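Local atomic coordinates of inositol-3-phosphate synthase (Caenorhabditis elegans, PDB entry 1VKO), a protein that belongs to the inositol-phosphate synthase family of enzymes and binds nicotinamide-adenine-dinucleotide in a Rossmann-type domain, here within an assembly of four chains. Residues G85-S90 and A173-P178; A204-D209 and L364-Q369; L356-G361 and V410-R415. One frame throughout, in Å; residues are numbered along the deposited sequence.

Contact 1 of 3, residues G85-S90 and A173-P178; sequences GGNNGS and AKVFEP. With K (potassium ion), chain B; NAD (nicotinamide-adenine-dinucleotide), chain G.
Asn87 and Ala173 meet at the glycine-rich dinucleotide-binding turn of the Rossmann domain, where strand 77-82 gives way to helix 87-100 against the NAD diphosphate. Across the contact the touch is van der Waals: the methyl of Ala173 lies 3.4 Å from the amide oxygen, CB to Asn87 OD1. With CG anti to the carbonyl carbon (chi1 -74°), Asn87 brings CG close to this methyl. Its ND2 has its strongest polar partner in Asp412 OD1. Further on, Phe176 turns the edge of its ring to the helix: Ser90 O lies near the ring plane, 4.2 Å from Phe176 CE2.

The first amides of the helix point at the cofactor. Asn87 N donates to NAD O2A at 2.8 Å and a nearly straight 166°, and Asn88 N to NAD O1N at 3.0 Å, so each phosphate takes one bond from the helix start, whose dipole would add to the attraction. At Gly86, the N-cap residue, a CB would fall 2.1 Å from NAD O5B. Its carbonyl is gripped twice by Ser90, through N and through OG, the latter at 2.7 Å from Gly86 O. The Asn88 amide is divided between two tasks: OD1 binds potassium at 2.9 Å, while ND2 donates to NAD O7N at 3.0 Å.

Helix 440-458 packs against Asn87, Asn88 and Val175, and its Ser441 also binds the potassium. The 173-178 loop joins helix 168-173 to helix 178-188, and its Glu177 forms a salt bridge with Lys108 of the second subunit.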
loop_
_atom_site.group_PDB
_atom_site.type_symbol
_atom_site.label_atom_id
_atom_site.label_comp_id
_atom_site.label_asym_id
_atom_site.label_seq_id
_atom_site.Cartn_x
_atom_site.Cartn_y
_atom_site.Cartn_z
ATOM N N GLY A 85 13.107 -32.183 6.837
ATOM C CA GLY A 85 11.988 -32.003 7.764
ATOM C C GLY A 85 11.533 -30.580 7.942
ATOM O O GLY A 85 10.684 -30.310 8.783
ATOM N N GLY A 86 12.081 -29.662 7.145
ATOM C CA GLY A 86 11.741 -28.217 7.266
ATOM C C GLY A 86 10.412 -27.860 6.635
ATOM O O GLY A 86 9.646 -28.759 6.248
ATOM N N ASN A 87 10.117 -26.557 6.546
ATOM C CA ASN A 87 8.918 -26.113 5.840
ATOM C C ASN A 87 8.959 -26.516 4.375
ATOM O O ASN A 87 8.037 -27.167 3.905
ATOM C CB ASN A 87 8.672 -24.593 5.958
ATOM C CG ASN A 87 8.162 -24.184 7.310
ATOM O OD1 ASN A 87 8.446 -24.832 8.326
ATOM N ND2 ASN A 87 7.420 -23.086 7.348
ATOM N N ASN A 88 10.008 -26.098 3.649
ATOM C CA ASN A 88 10.142 -26.456 2.219
ATOM C C ASN A 88 10.194 -27.971 2.033
ATOM O O ASN A 88 9.434 -28.542 1.266
ATOM C CB ASN A 88 11.357 -25.766 1.582
ATOM C CG ASN A 88 11.241 -24.231 1.640
ATOM O OD1 ASN A 88 10.145 -23.725 1.818
ATOM N ND2 ASN A 88 12.359 -23.498 1.493
ATOM N N GLY A 89 11.085 -28.628 2.762
ATOM C CA GLY A 89 11.248 -30.061 2.624
ATOM C C GLY A 89 9.927 -30.789 2.787
ATOM O O GLY A 89 9.543 -31.547 1.900
ATOM N N SER A 90 9.227 -30.606 3.909
ATOM C CA SER A 90 8.055 -31.455 4.193
ATOM C C SER A 90 6.937 -31.119 3.199
ATOM O O SER A 90 6.115 -31.956 2.841
ATOM C CB SER A 90 7.573 -31.258 5.625
ATOM O OG SER A 90 7.207 -29.897 5.843
ATOM N N ALA A 173 5.089 -26.893 10.210
ATOM C CA ALA A 173 5.293 -25.915 9.143
ATOM C C ALA A 173 4.082 -24.999 8.957
ATOM O O ALA A 173 4.237 -23.785 8.705
ATOM C CB ALA A 173 5.624 -26.633 7.861
ATOM N N LYS A 174 2.874 -25.566 9.103
ATOM C CA LYS A 174 1.613 -24.781 9.039
ATOM C C LYS A 174 1.330 -24.297 7.617
ATOM O O LYS A 174 0.807 -23.201 7.434
ATOM C CB LYS A 174 1.642 -23.561 9.994
ATOM C CG LYS A 174 1.874 -23.910 11.463
ATOM C CD LYS A 174 1.570 -22.752 12.371
ATOM C CE LYS A 174 2.790 -21.913 12.736
ATOM N NZ LYS A 174 3.645 -22.605 13.744
ATOM N N VAL A 175 1.698 -25.099 6.627
ATOM C CA VAL A 175 1.464 -24.786 5.218
ATOM C C VAL A 175 0.157 -25.385 4.660
ATOM O O VAL A 175 -0.695 -24.666 4.112
ATOM C CB VAL A 175 2.685 -25.247 4.364
ATOM C CG1 VAL A 175 2.561 -24.787 2.929
ATOM C CG2 VAL A 175 3.976 -24.686 4.968
ATOM N N PHE A 176 -0.004 -26.703 4.779
ATOM C CA PHE A 176 -1.206 -27.350 4.295
ATOM C C PHE A 176 -2.315 -27.127 5.315
ATOM O O PHE A 176 -2.081 -27.134 6.525
ATOM C CB PHE A 176 -0.984 -28.858 4.162
ATOM C CG PHE A 176 0.116 -29.237 3.201
ATOM C CD1 PHE A 176 -0.002 -28.998 1.849
ATOM C CD2 PHE A 176 1.244 -29.870 3.654
ATOM C CE1 PHE A 176 1.023 -29.365 0.956
ATOM C CE2 PHE A 176 2.261 -30.261 2.780
ATOM C CZ PHE A 176 2.141 -29.994 1.419
ATOM N N GLU A 177 -3.534 -26.972 4.818
ATOM C CA GLU A 177 -4.726 -26.847 5.653
ATOM C C GLU A 177 -4.893 -28.174 6.450
ATOM O O GLU A 177 -4.392 -29.177 5.972
ATOM C CB GLU A 177 -5.910 -26.646 4.721
ATOM C CG GLU A 177 -5.993 -25.308 4.039
ATOM C CD GLU A 177 -5.884 -24.147 5.007
ATOM O OE1 GLU A 177 -6.652 -24.068 5.989
ATOM O OE2 GLU A 177 -5.001 -23.332 4.778
ATOM N N PRO A 178 -5.547 -28.183 7.623
ATOM C CA PRO A 178 -5.566 -29.358 8.482
ATOM C C PRO A 178 -5.994 -30.548 7.660
ATOM O O PRO A 178 -5.219 -31.463 7.526
ATOM C CB PRO A 178 -6.591 -28.979 9.573
ATOM C CG PRO A 178 -6.302 -27.387 9.678
ATOM C CD PRO A 178 -6.331 -27.090 8.227
HETATM K K K B . 9.661 -21.517 3.698
HETATM P PA NAD G . 12.963 -24.430 7.897
HETATM O O1A NAD G . 13.502 -24.082 9.200
HETATM O O2A NAD G . 11.528 -24.727 8.044
HETATM O O5B NAD G . 13.819 -25.645 7.341
HETATM C C5B NAD G . 15.111 -25.873 7.816
HETATM C C4B NAD G . 15.194 -27.333 8.223
HETATM O O4B NAD G . 16.529 -27.760 8.068
HETATM C C3B NAD G . 14.836 -27.548 9.666
HETATM O O3B NAD G . 14.175 -28.803 9.677
HETATM C C2B NAD G . 16.137 -27.757 10.389
HETATM O O2B NAD G . 15.890 -28.850 11.271
HETATM C C1B NAD G . 17.045 -28.256 9.269
HETATM N N9A NAD G . 18.516 -28.084 9.377
HETATM C C8A NAD G . 19.249 -27.058 9.892
HETATM N N7A NAD G . 20.558 -27.375 9.783
HETATM C C5A NAD G . 20.706 -28.585 9.213
HETATM C C6A NAD G . 21.812 -29.396 8.905
HETATM N N6A NAD G . 23.080 -29.067 9.204
HETATM N N1A NAD G . 21.589 -30.623 8.337
HETATM C C2A NAD G . 20.319 -31.064 8.104
HETATM N N3A NAD G . 19.265 -30.282 8.449
HETATM C C4A NAD G . 19.427 -29.054 8.984
HETATM O O3 NAD G . 13.226 -23.268 6.798
HETATM P PN NAD G . 12.579 -23.379 5.348
HETATM O O1N NAD G . 12.341 -24.823 5.085
HETATM O O2N NAD G . 11.449 -22.447 5.299
HETATM O O5D NAD G . 13.755 -22.981 4.305
HETATM C C5D NAD G . 15.052 -23.542 4.420
HETATM C C4D NAD G . 16.161 -22.716 3.741
HETATM O O4D NAD G . 15.766 -22.331 2.447
HETATM C C3D NAD G . 16.529 -21.427 4.485
HETATM O O3D NAD G . 17.920 -21.266 4.439
HETATM C C2D NAD G . 15.983 -20.342 3.593
HETATM O O2D NAD G . 16.704 -19.120 3.608
HETATM C C1D NAD G . 16.123 -20.983 2.239
HETATM N N1N NAD G . 15.259 -20.214 1.351
HETATM C C2N NAD G . 13.917 -20.182 1.571
HETATM C C3N NAD G . 13.126 -19.426 0.735
HETATM C C7N NAD G . 11.675 -19.724 0.774
HETATM O O7N NAD G . 11.278 -20.670 1.750
HETATM N N7N NAD G . 10.844 -19.131 -0.092
HETATM C C4N NAD G . 13.681 -18.709 -0.342
HETATM C C5N NAD G . 15.044 -18.740 -0.535
HETATM C C6N NAD G . 15.842 -19.500 0.334
HETATM O O HOH W 1 10.517 -19.102 4.544
#

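Contact 2 of 3, residues A204-D209 and L364-Q369; sequences ASNQGD and LSEARQ
Glu366 and Ser205 form the hydrogen bonds that join these segments, the carboxylate receiving the serine twice, once on each oxygen. Ser205 N donates to Glu366 OE1 at 3.0 Å, approaching from above the carboxylate plane, 46° out of it. Ser205 OG reaches Glu366 OE2 at 3.1 Å and meets the syn lone pair, on the side of the other oxygen. The glutamate is extended beyond CG: CD lies anti to CA (chi2 -167°), which carries the carboxylate across to the serine.

One close polar pair is not bonded. Gln369 OE1 is 3.0 Å from Ala204 N, but the angle is too poor for a hydrogen bond, and that amide is instead bonded to Asn363 OD1. The side chains of Asn206 and Glu366 pass one another running in opposite senses, with amide and carboxylate planes 81° apart; the amide donates from ND2 to Lys362 O.

Within 204-209, Gln207 NE2 donates to Asn206 OD1 at 3.0 Å, nearly in line with the acceptor's C=O bond. Gln207 N bonds to Ala204 O at the same length of 3.0 Å, consistent with the 3-10 turn that presents Ser205 to the glutamate.

Carbon-to-carbon packing is modest: Ala204 CB rests 4.0 Å from both CB and CG of Glu366. The same methyl makes a van der Waals contact with Gln369 OE1, 3.5 Å from Ala204 CB. The Ser365 methylene does likewise, CB lying 4.0 Å from Asn206 ND2.

Hydrogen bonds to the Glu366 carboxylate, with packing round it, join two parts of the fold: a 3-10 turn in the connection from helix 178-188 to helix 220-238, and the N-terminal end of helix 367-378, where Glu366 is the N-cap residue, beside the end of the preceding helix 359-363.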
loop_
_atom_site.group_PDB
_atom_site.type_symbol
_atom_site.label_atom_id
_atom_site.label_comp_id
_atom_site.label_asym_id
_atom_site.label_seq_id
_atom_site.Cartn_x
_atom_site.Cartn_y
_atom_site.Cartn_z
ATOM N N ALA A 204 22.202 -20.090 13.159
ATOM C CA ALA A 204 21.699 -19.310 14.314
ATOM C C ALA A 204 21.712 -20.137 15.601
ATOM O O ALA A 204 21.061 -21.184 15.696
ATOM C CB ALA A 204 20.304 -18.801 14.058
ATOM N N SER A 205 22.448 -19.658 16.600
ATOM C CA SER A 205 22.533 -20.364 17.891
ATOM C C SER A 205 21.151 -20.769 18.478
ATOM O O SER A 205 21.063 -21.638 19.369
ATOM C CB SER A 205 23.419 -19.582 18.896
ATOM O OG SER A 205 22.713 -18.551 19.553
ATOM N N ASN A 206 20.079 -20.185 17.942
ATOM C CA ASN A 206 18.729 -20.502 18.417
ATOM C C ASN A 206 18.160 -21.889 17.972
ATOM O O ASN A 206 17.041 -22.282 18.354
ATOM C CB ASN A 206 17.732 -19.286 18.293
ATOM C CG ASN A 206 17.446 -18.860 16.841
ATOM O OD1 ASN A 206 17.158 -19.709 15.977
ATOM N ND2 ASN A 206 17.485 -17.526 16.578
ATOM N N GLN A 207 18.983 -22.633 17.231
ATOM C CA GLN A 207 18.604 -23.930 16.672
ATOM C C GLN A 207 19.039 -25.136 17.513
ATOM O O GLN A 207 18.826 -26.265 17.089
ATOM C CB GLN A 207 19.157 -24.094 15.232
ATOM C CG GLN A 207 18.755 -22.971 14.254
ATOM C CD GLN A 207 17.287 -23.038 13.874
ATOM O OE1 GLN A 207 16.761 -24.127 13.539
ATOM N NE2 GLN A 207 16.614 -21.887 13.930
ATOM N N GLY A 208 19.626 -24.887 18.691
ATOM C CA GLY A 208 20.225 -25.927 19.552
ATOM C C GLY A 208 19.219 -26.939 20.060
ATOM O O GLY A 208 19.404 -28.142 19.880
ATOM N N ASP A 209 18.162 -26.424 20.698
ATOM C CA ASP A 209 16.942 -27.166 21.077
ATOM C C ASP A 209 16.396 -28.173 20.039
ATOM O O ASP A 209 15.887 -29.237 20.416
ATOM C CB ASP A 209 15.802 -26.168 21.398
ATOM C CG ASP A 209 15.621 -25.908 22.895
ATOM O OD1 ASP A 209 16.103 -26.728 23.719
ATOM O OD2 ASP A 209 14.983 -24.914 23.330
ATOM N N LEU A 364 17.189 -16.408 10.579
ATOM C CA LEU A 364 17.679 -15.125 10.068
ATOM C C LEU A 364 17.508 -13.973 11.074
ATOM O O LEU A 364 17.734 -12.813 10.702
ATOM C CB LEU A 364 17.014 -14.797 8.716
ATOM C CG LEU A 364 17.022 -15.946 7.690
ATOM C CD1 LEU A 364 15.868 -15.802 6.682
ATOM C CD2 LEU A 364 18.389 -16.068 6.986
ATOM N N SER A 365 17.111 -14.300 12.323
ATOM C CA SER A 365 17.136 -13.357 13.479
ATOM C C SER A 365 18.575 -12.985 13.744
ATOM O O SER A 365 18.854 -11.870 14.191
ATOM C CB SER A 365 16.640 -13.993 14.799
ATOM O OG SER A 365 15.251 -14.248 14.837
ATOM N N GLU A 366 19.483 -13.946 13.508
ATOM C CA GLU A 366 20.905 -13.771 13.875
ATOM C C GLU A 366 21.762 -13.191 12.740
ATOM O O GLU A 366 21.480 -13.427 11.552
ATOM C CB GLU A 366 21.486 -15.031 14.533
ATOM C CG GLU A 366 20.859 -15.300 15.893
ATOM C CD GLU A 366 21.599 -16.336 16.734
ATOM O OE1 GLU A 366 22.764 -16.684 16.426
ATOM O OE2 GLU A 366 20.994 -16.818 17.714
ATOM N N ALA A 367 22.771 -12.394 13.121
ATOM C CA ALA A 367 23.400 -11.436 12.194
ATOM C C ALA A 367 24.171 -12.070 11.018
ATOM O O ALA A 367 23.928 -11.705 9.865
ATOM C CB ALA A 367 24.249 -10.366 12.952
ATOM N N ARG A 368 25.064 -13.015 11.314
ATOM C CA ARG A 368 25.878 -13.732 10.295
ATOM C C ARG A 368 25.062 -14.514 9.248
ATOM O O ARG A 368 25.508 -14.697 8.101
ATOM C CB ARG A 368 26.907 -14.656 10.976
ATOM N N GLN A 369 23.870 -14.961 9.660
ATOM C CA GLN A 369 22.902 -15.661 8.788
ATOM C C GLN A 369 22.130 -14.656 7.920
ATOM O O GLN A 369 22.007 -14.849 6.696
ATOM C CB GLN A 369 21.931 -16.517 9.624
ATOM C CG GLN A 369 22.482 -17.901 10.078
ATOM C CD GLN A 369 23.359 -17.830 11.309
ATOM O OE1 GLN A 369 22.954 -17.273 12.346
ATOM N NE2 GLN A 369 24.561 -18.400 11.216
#

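Contact 3 of 3, residues L356-G361 and V410-R415; sequences LGNNDG and VADSKR. With NAD (nicotinamide-adenine-dinucleotide), chain G; POP (pyrophosphate 2-), chain H.
The Asn358 amide and the Asp412 carboxylate meet with their planes 60° apart. Asn358 ND2 donates to Asp412 OD1 at 3.2 Å; the acceptor lies in the amide plane, but the donor stands above the carboxylate plane, 41° out of it. Asp412 OD1 also accepts from Ser441 OG, its strongest partner. The Arg415 guanidinium carries Val410 CG1 over the centre of one face, 4.1 Å above it, and has Ser413 CB at its edge, in plane; NH2 donates to Ser413 OG at 3.1 Å.

Asn358 CG sits between its backbone N and carbonyl carbon (chi1 58°), and OD1 accepts from Gly361 N at 3.1 Å, capping helix 359-363. One amide group therefore ties both to its own helix and to the facing turn.

Backbone and aliphatic atoms complete the join. Gly357 N donates to Ala411 O at 2.6 Å, in the carbonyl plane on a lone pair. Leu356 and Lys414 press CB against CB at 3.5 Å. Beyond this the lysine chain bends away, and its NZ reaches POP O2 at 2.7 Å.

From the helix start Asn359 ND2 donates to NAD O1A at 2.6 Å. A type II' turn, Val410 to Ser413, opens strand 413-423 beside its antiparallel neighbour 346-356; the end of the latter, where the chain turns into helix 359-363, and the start of the former line the cofactor and pyrophosphate sites.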
loop_
_atom_site.group_PDB
_atom_site.type_symbol
_atom_site.label_atom_id
_atom_site.label_comp_id
_atom_site.label_asym_id
_atom_site.label_seq_id
_atom_site.Cartn_x
_atom_site.Cartn_y
_atom_site.Cartn_z
ATOM N N LEU A 356 8.500 -12.427 8.528
ATOM C CA LEU A 356 7.954 -13.811 8.548
ATOM C C LEU A 356 8.161 -14.448 9.923
ATOM O O LEU A 356 8.951 -13.963 10.754
ATOM C CB LEU A 356 8.566 -14.658 7.424
ATOM C CG LEU A 356 10.039 -15.087 7.434
ATOM C CD1 LEU A 356 10.334 -15.869 6.177
ATOM C CD2 LEU A 356 11.009 -13.904 7.566
ATOM N N GLY A 357 7.428 -15.523 10.183
ATOM C CA GLY A 357 7.420 -16.095 11.516
ATOM C C GLY A 357 7.743 -17.555 11.555
ATOM O O GLY A 357 7.550 -18.183 12.592
ATOM N N ASN A 358 8.228 -18.088 10.424
ATOM C CA ASN A 358 8.561 -19.507 10.295
ATOM C C ASN A 358 9.953 -19.793 10.887
ATOM O O ASN A 358 10.562 -18.864 11.449
ATOM C CB ASN A 358 8.334 -20.035 8.853
ATOM C CG ASN A 358 9.127 -19.283 7.768
ATOM O OD1 ASN A 358 10.068 -18.523 8.036
ATOM N ND2 ASN A 358 8.737 -19.513 6.519
ATOM N N ASN A 359 10.451 -21.039 10.807
ATOM C CA ASN A 359 11.814 -21.337 11.283
ATOM C C ASN A 359 12.917 -20.689 10.453
ATOM O O ASN A 359 14.040 -20.491 10.955
ATOM C CB ASN A 359 12.112 -22.832 11.428
ATOM C CG ASN A 359 13.399 -23.096 12.232
ATOM O OD1 ASN A 359 13.551 -22.594 13.350
ATOM N ND2 ASN A 359 14.332 -23.868 11.655
ATOM N N ASP A 360 12.601 -20.388 9.191
ATOM C CA ASP A 360 13.502 -19.643 8.308
ATOM C C ASP A 360 13.774 -18.244 8.925
ATOM O O ASP A 360 14.939 -17.860 9.088
ATOM C CB ASP A 360 12.940 -19.595 6.856
ATOM C CG ASP A 360 13.866 -18.863 5.859
ATOM O OD1 ASP A 360 15.113 -18.815 6.089
ATOM O OD2 ASP A 360 13.429 -18.291 4.816
ATOM N N GLY A 361 12.714 -17.522 9.313
ATOM C CA GLY A 361 12.854 -16.197 9.941
ATOM C C GLY A 361 13.575 -16.175 11.292
ATOM O O GLY A 361 14.421 -15.285 11.555
ATOM N N VAL A 410 2.799 -13.877 11.612
ATOM C CA VAL A 410 2.535 -14.153 10.190
ATOM C C VAL A 410 3.018 -15.564 9.745
ATOM O O VAL A 410 2.604 -16.065 8.697
ATOM C CB VAL A 410 3.070 -13.002 9.266
ATOM C CG1 VAL A 410 2.624 -11.629 9.804
ATOM C CG2 VAL A 410 4.578 -13.039 9.122
ATOM N N ALA A 411 3.882 -16.186 10.551
ATOM C CA ALA A 411 4.370 -17.562 10.329
ATOM C C ALA A 411 5.035 -17.771 8.944
ATOM O O ALA A 411 6.005 -17.059 8.591
ATOM C CB ALA A 411 3.233 -18.580 10.604
ATOM N N ASP A 412 4.512 -18.716 8.155
ATOM C CA ASP A 412 4.997 -18.964 6.782
ATOM C C ASP A 412 4.549 -17.892 5.758
ATOM O O ASP A 412 5.041 -17.847 4.615
ATOM C CB ASP A 412 4.524 -20.345 6.304
ATOM C CG ASP A 412 5.235 -20.794 5.043
ATOM O OD1 ASP A 412 6.431 -21.175 5.156
ATOM O OD2 ASP A 412 4.687 -20.786 3.903
ATOM N N SER A 413 3.596 -17.054 6.158
ATOM C CA SER A 413 3.044 -16.044 5.269
ATOM C C SER A 413 3.970 -14.824 5.271
ATOM O O SER A 413 3.634 -13.796 5.891
ATOM C CB SER A 413 1.658 -15.634 5.765
ATOM O OG SER A 413 0.879 -15.034 4.741
ATOM N N LYS A 414 5.137 -14.908 4.621
ATOM C CA LYS A 414 6.038 -13.717 4.647
ATOM C C LYS A 414 5.377 -12.502 3.995
ATOM O O LYS A 414 4.514 -12.638 3.114
ATOM C CB LYS A 414 7.485 -13.989 4.138
ATOM C CG LYS A 414 7.813 -13.605 2.713
ATOM C CD LYS A 414 8.440 -12.217 2.583
ATOM C CE LYS A 414 9.120 -12.061 1.209
ATOM N NZ LYS A 414 10.512 -12.601 1.170
ATOM N N ARG A 415 5.770 -11.320 4.467
ATOM C CA ARG A 415 5.197 -10.060 3.994
ATOM C C ARG A 415 6.308 -9.196 3.409
ATOM O O ARG A 415 7.223 -8.772 4.140
ATOM C CB ARG A 415 4.500 -9.323 5.141
ATOM C CG ARG A 415 3.432 -10.154 5.816
ATOM C CD ARG A 415 2.281 -10.485 4.897
ATOM N NE ARG A 415 1.537 -11.636 5.381
ATOM C CZ ARG A 415 0.499 -11.566 6.219
ATOM N NH1 ARG A 415 0.065 -10.384 6.675
ATOM N NH2 ARG A 415 -0.113 -12.685 6.587
HETATM P PA NAD G . 12.963 -24.430 7.897
HETATM O O1A NAD G . 13.502 -24.082 9.200
HETATM O O2A NAD G . 11.528 -24.727 8.044
HETATM O O5B NAD G . 13.819 -25.645 7.341
HETATM C C5B NAD G . 15.111 -25.873 7.816
HETATM C C4B NAD G . 15.194 -27.333 8.223
HETATM O O4B NAD G . 16.529 -27.760 8.068
HETATM C C3B NAD G . 14.836 -27.548 9.666
HETATM O O3B NAD G . 14.175 -28.803 9.677
HETATM C C2B NAD G . 16.137 -27.757 10.389
HETATM O O2B NAD G . 15.890 -28.850 11.271
HETATM C C1B NAD G . 17.045 -28.256 9.269
HETATM N N9A NAD G . 18.516 -28.084 9.377
HETATM C C8A NAD G . 19.249 -27.058 9.892
HETATM N N7A NAD G . 20.558 -27.375 9.783
HETATM C C5A NAD G . 20.706 -28.585 9.213
HETATM C C6A NAD G . 21.812 -29.396 8.905
HETATM N N6A NAD G . 23.080 -29.067 9.204
HETATM N N1A NAD G . 21.589 -30.623 8.337
HETATM C C2A NAD G . 20.319 -31.064 8.104
HETATM N N3A NAD G . 19.265 -30.282 8.449
HETATM C C4A NAD G . 19.427 -29.054 8.984
HETATM O O3 NAD G . 13.226 -23.268 6.798
HETATM P PN NAD G . 12.579 -23.379 5.348
HETATM O O1N NAD G . 12.341 -24.823 5.085
HETATM O O2N NAD G . 11.449 -22.447 5.299
HETATM O O5D NAD G . 13.755 -22.981 4.305
HETATM C C5D NAD G . 15.052 -23.542 4.420
HETATM C C4D NAD G . 16.161 -22.716 3.741
HETATM O O4D NAD G . 15.766 -22.331 2.447
HETATM C C3D NAD G . 16.529 -21.427 4.485
HETATM O O3D NAD G . 17.920 -21.266 4.439
HETATM C C2D NAD G . 15.983 -20.342 3.593
HETATM O O2D NAD G . 16.704 -19.120 3.608
HETATM C C1D NAD G . 16.123 -20.983 2.239
HETATM N N1N NAD G . 15.259 -20.214 1.351
HETATM C C2N NAD G . 13.917 -20.182 1.571
HETATM C C3N NAD G . 13.126 -19.426 0.735
HETATM C C7N NAD G . 11.675 -19.724 0.774
HETATM O O7N NAD G . 11.278 -20.670 1.750
HETATM N N7N NAD G . 10.844 -19.131 -0.092
HETATM C C4N NAD G . 13.681 -18.709 -0.342
HETATM C C5N NAD G . 15.044 -18.740 -0.535
HETATM C C6N NAD G . 15.842 -19.500 0.334
HETATM P P1 POP H . 12.394 -13.698 -1.999
HETATM O O1 POP H . 12.228 -14.080 -3.463
HETATM O O2 POP H . 11.038 -13.486 -1.368
HETATM O O3 POP H . 13.185 -12.402 -1.906
HETATM O O POP H . 13.128 -14.923 -1.208
HETATM P P2 POP H . 13.506 -14.979 0.378
HETATM O O4 POP H . 12.445 -15.819 1.081
HETATM O O5 POP H . 14.893 -15.591 0.519
HETATM O O6 POP H . 13.537 -13.633 1.111
#

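In the fold
Contacts 1 and 3 lie on the same side of the chain's centre, about 12 Å apart between centres, and both touch NAD. They meet directly: Asn87 ND2 is 3.1 Å from Asp412 OD1, a probable hydrogen bond, while Lys174 CE packs at 4.0 Å on Ala411 CB. Contact 2 has no direct bond to NAD, but Gln207 OE1 lies 5.4 Å from NAD O1A. It joins contact 3 through Gln207 OE1, 3.1 Å from Asn359 ND2, the group that also holds a cofactor phosphate, so Gln207 acts as a second-shell partner. Contacts 1 and 2 do not touch, with nearest atoms about 9 Å apart.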